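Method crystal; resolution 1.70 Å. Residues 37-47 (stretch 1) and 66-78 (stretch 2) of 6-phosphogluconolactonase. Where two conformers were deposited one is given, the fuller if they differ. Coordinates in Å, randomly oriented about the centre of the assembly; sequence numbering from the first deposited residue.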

# COMPACT_ATOMS: atom_id res chain seq x y z
N VAL A 37 7.09 -20.45 -6.00
CA VAL A 37 7.49 -19.15 -5.44
C VAL A 37 6.26 -18.27 -5.36
O VAL A 37 5.50 -18.18 -6.33
N PRO A 38 6.04 -17.62 -4.21
CA PRO A 38 4.80 -16.86 -4.07
C PRO A 38 4.79 -15.52 -4.83
O PRO A 38 5.83 -14.99 -5.18
N VAL A 39 3.58 -15.03 -5.06
CA VAL A 39 3.36 -13.63 -5.45
C VAL A 39 3.51 -12.78 -4.18
O VAL A 39 2.93 -13.11 -3.14
N VAL A 40 4.28 -11.70 -4.25
CA VAL A 40 4.42 -10.82 -3.10
C VAL A 40 3.34 -9.73 -3.22
O VAL A 40 3.33 -9.00 -4.21
N LEU A 41 2.46 -9.65 -2.23
CA LEU A 41 1.33 -8.70 -2.22
C LEU A 41 1.49 -7.76 -1.03
O LEU A 41 1.57 -8.22 0.10
N ALA A 42 1.52 -6.45 -1.29
CA ALA A 42 1.51 -5.45 -0.23
C ALA A 42 0.09 -4.95 -0.04
O ALA A 42 -0.53 -4.36 -0.96
N LEU A 43 -0.43 -5.19 1.15
CA LEU A 43 -1.78 -4.83 1.52
C LEU A 43 -1.90 -3.38 1.85
O LEU A 43 -0.97 -2.78 2.44
N SER A 44 -3.01 -2.77 1.42
CA SER A 44 -3.38 -1.42 1.84
C SER A 44 -4.31 -1.47 3.04
O SER A 44 -4.85 -2.50 3.41
N GLY A 45 -4.50 -0.31 3.65
CA GLY A 45 -5.28 -0.22 4.84
C GLY A 45 -6.43 0.74 4.70
O GLY A 45 -6.98 0.95 3.61
N GLY A 46 -6.77 1.37 5.82
CA GLY A 46 -8.00 2.14 5.86
C GLY A 46 -9.12 1.13 5.75
O GLY A 46 -8.95 0.00 6.25
N SER A 47 -10.22 1.52 5.10
CA SER A 47 -11.48 0.75 5.03
C SER A 47 -11.83 0.29 3.61
O SER A 47 -12.65 -0.63 3.41
N GLN A 66 -2.08 -22.71 0.42
CA GLN A 66 -1.01 -23.35 -0.35
C GLN A 66 0.21 -22.43 -0.57
O GLN A 66 1.10 -22.76 -1.36
N HIS A 67 0.21 -21.28 0.11
CA HIS A 67 1.35 -20.35 0.10
C HIS A 67 1.55 -19.66 -1.26
O HIS A 67 2.67 -19.30 -1.61
N ALA A 68 0.46 -19.43 -2.01
CA ALA A 68 0.55 -18.73 -3.30
C ALA A 68 0.97 -17.25 -3.16
O ALA A 68 1.53 -16.67 -4.09
N VAL A 69 0.68 -16.66 -2.00
CA VAL A 69 0.92 -15.23 -1.75
C VAL A 69 1.76 -15.03 -0.49
O VAL A 69 1.51 -15.67 0.54
N GLN A 70 2.75 -14.16 -0.59
CA GLN A 70 3.48 -13.64 0.56
C GLN A 70 2.95 -12.23 0.83
O GLN A 70 3.10 -11.35 -0.03
N PHE A 71 2.35 -12.05 2.01
CA PHE A 71 1.68 -10.80 2.39
C PHE A 71 2.61 -9.91 3.22
O PHE A 71 3.27 -10.38 4.18
N ILE A 72 2.61 -8.64 2.89
CA ILE A 72 3.24 -7.60 3.68
C ILE A 72 2.26 -6.44 3.81
O ILE A 72 1.36 -6.28 2.99
N LEU A 73 2.44 -5.64 4.86
CA LEU A 73 1.66 -4.41 5.00
C LEU A 73 2.43 -3.29 4.31
O LEU A 73 3.58 -2.99 4.63
N GLY A 74 1.80 -2.66 3.32
CA GLY A 74 2.41 -1.52 2.64
C GLY A 74 2.57 -0.25 3.48
O GLY A 74 3.44 0.56 3.21
N ASP A 75 1.73 -0.10 4.49
CA ASP A 75 1.90 0.91 5.51
C ASP A 75 1.14 0.49 6.74
O ASP A 75 0.26 -0.38 6.68
N GLU A 76 1.47 1.10 7.86
CA GLU A 76 0.83 0.72 9.11
C GLU A 76 0.81 1.86 10.11
O GLU A 76 1.74 2.66 10.20
N ARG A 77 -0.29 1.91 10.84
CA ARG A 77 -0.43 2.78 12.00
C ARG A 77 0.29 2.15 13.18
O ARG A 77 0.04 0.97 13.50
N LEU A 78 1.14 2.91 13.87
CA LEU A 78 1.94 2.35 14.97
C LEU A 78 1.12 2.26 16.25
O LEU A 78 1.36 2.97 17.25

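Neighbouring parallel strands illustrate a general division: the backbone fixes the register, and the side chains, alternating between the two faces of the sheet, pack against partners that the register has brought level. In 6-phosphogluconolactonase, strand 39-43 lies beside strand 69-73, and six backbone hydrogen bonds join the stretches, from Val 39 N to Ala 68 O (2.8 Å) through to Gly 74 N to Leu 43 O (2.9 Å). Each bridged pair, Val 39 with Val 69 onward to Leu 43 with Leu 73, therefore sends both its side chains to the same face.

One face carries Val 39, Leu 41, Leu 43, Val 69, Phe 71 and Leu 73, and its contacts across the strands are apolar. Leu 41 (chi1 t, chi2 p) meets two neighbours: its CB lies 3.6 Å from Val 69 CG1, the valine being in the t rotamer, while its CD2 reaches 3.7 Å from Phe 71 CE1. Phe 71, with chi1 m and chi2 at -93°, also meets Leu 43, whose CD2 rests at the edge of the ring, 3.8 Å from Phe 71 CD1. Leu 43 and Leu 73 are both m at chi1 and t at chi2; the contact between them is looser, with Leu 43 CB 4.3 Å from Leu 73 CD2.

The other face holds Val 40, Ala 42, Gln 70 and Ile 72. The small Ala 42 CB packs 3.7 Å from CG1 of Ile 72 (chi1 p, chi2 t) and 4.2 Å from Gly 74 CA. Gln 70, extended with chi1 and chi2 both t, places its OE1 3.5 Å from CG2 of Val 40 (t), a contact between polar and apolar atoms; its NE2 is hydrogen-bonded elsewhere in the structure. Just before the first strand, Pro 38 points toward the other stretch: its ring, C-gamma endo, brings CB to 3.5 Å from His 67 O and CG to 4.0 Å from Gln 70 CB.

Polar side chains take part beyond the paired strands. Asp 75 (chi1 p) has its CA-to-CB bond sideways, yet its carboxylate comes nearer to the first stretch. Asp 75 OD1 and Gly 45 N are 4.4 Å apart, and a water spans the gap, accepting from Gly 45 N at 2.7 Å and donating to Asp 75 OD1 at 2.7 Å. Arg 77 (chi1 m, chi2 p) likewise starts sideways and returns: its NH2 lies 3.7 Å from Gly 46 CA, and Gly 46 N sits over one face of the guanidinium.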

# COMPACT_ATOMS: atom_id res chain seq x y z
CB VAL A 37 8.57 -18.43 -6.29
CG1 VAL A 37 9.74 -19.35 -6.56
CG2 VAL A 37 8.00 -17.89 -7.60
CB PRO A 38 4.73 -16.59 -2.57
CG PRO A 38 6.14 -16.51 -2.15
CD PRO A 38 6.85 -17.57 -2.98
CB VAL A 39 1.93 -13.48 -6.06
CG1 VAL A 39 1.49 -12.02 -6.15
CG2 VAL A 39 1.91 -14.13 -7.44
CB VAL A 40 5.83 -10.17 -3.02
CG1 VAL A 40 5.95 -9.36 -1.76
CG2 VAL A 40 6.91 -11.23 -3.06
CB LEU A 41 -0.00 -9.47 -2.11
CG LEU A 41 -1.33 -8.67 -2.03
CD1 LEU A 41 -1.50 -7.79 -3.25
CD2 LEU A 41 -2.54 -9.62 -1.84
CB ALA A 42 2.43 -4.28 -0.57
CB LEU A 43 -2.19 -5.64 2.76
CG LEU A 43 -2.20 -7.14 2.60
CD1 LEU A 43 -2.52 -7.77 3.94
CD2 LEU A 43 -3.18 -7.57 1.50
CB SER A 44 -4.04 -0.65 0.72
OG SER A 44 -5.14 -1.40 0.26
CB SER A 47 -12.63 1.61 5.56
OG SER A 47 -13.90 1.16 5.08
CB GLN A 66 -1.54 -23.78 -1.72
CG GLN A 66 -2.67 -24.82 -1.69
CD GLN A 66 -3.51 -24.80 -2.97
OE1 GLN A 66 -3.13 -24.15 -3.96
NE2 GLN A 66 -4.64 -25.49 -2.95
CB HIS A 67 2.65 -21.04 0.57
CG HIS A 67 2.46 -21.96 1.75
ND1 HIS A 67 2.03 -21.52 2.98
CD2 HIS A 67 2.64 -23.30 1.87
CE1 HIS A 67 1.95 -22.55 3.81
NE2 HIS A 67 2.32 -23.64 3.16
CB ALA A 68 -0.77 -18.81 -4.04
CB VAL A 69 -0.40 -14.42 -1.60
CG1 VAL A 69 -0.09 -12.95 -1.20
CG2 VAL A 69 -1.24 -14.47 -2.88
CB GLN A 70 4.98 -13.61 0.29
CG GLN A 70 5.79 -12.99 1.43
CD GLN A 70 7.28 -13.02 1.15
OE1 GLN A 70 7.73 -12.55 0.12
NE2 GLN A 70 8.04 -13.60 2.08
CB PHE A 71 0.44 -11.08 3.24
CG PHE A 71 -0.67 -11.79 2.53
CD1 PHE A 71 -1.67 -11.06 1.91
CD2 PHE A 71 -0.72 -13.17 2.50
CE1 PHE A 71 -2.71 -11.69 1.26
CE2 PHE A 71 -1.77 -13.82 1.84
CZ PHE A 71 -2.77 -13.07 1.22
CB ILE A 72 4.59 -7.11 3.09
CG1 ILE A 72 4.40 -6.21 1.86
CG2 ILE A 72 5.51 -8.34 2.74
CD1 ILE A 72 5.74 -5.60 1.34
CB LEU A 73 1.43 -4.07 6.47
CG LEU A 73 0.54 -5.00 7.29
CD1 LEU A 73 0.67 -4.62 8.77
CD2 LEU A 73 -0.90 -4.95 6.84
CB ASP A 75 1.47 2.30 5.04
CG ASP A 75 -0.05 2.46 4.95
OD1 ASP A 75 -0.69 1.81 4.09
OD2 ASP A 75 -0.59 3.31 5.70
CB GLU A 76 1.50 -0.54 9.69
CG GLU A 76 0.94 -1.03 11.03
CD GLU A 76 -0.53 -1.43 10.98
OE1 GLU A 76 -1.38 -0.59 10.61
OE2 GLU A 76 -0.85 -2.59 11.36
CB ARG A 77 -1.92 2.94 12.33
CG ARG A 77 -2.73 3.65 11.28
CD ARG A 77 -3.25 2.72 10.18
NE ARG A 77 -4.11 3.40 9.21
CZ ARG A 77 -5.43 3.53 9.30
NH1 ARG A 77 -6.10 3.05 10.33
NH2 ARG A 77 -6.10 4.18 8.33
CB LEU A 78 3.24 3.13 15.16
CG LEU A 78 4.13 3.08 13.91
CD1 LEU A 78 5.41 3.86 14.12
CD2 LEU A 78 4.42 1.63 13.49
O HOH W 1 -3.27 2.13 3.38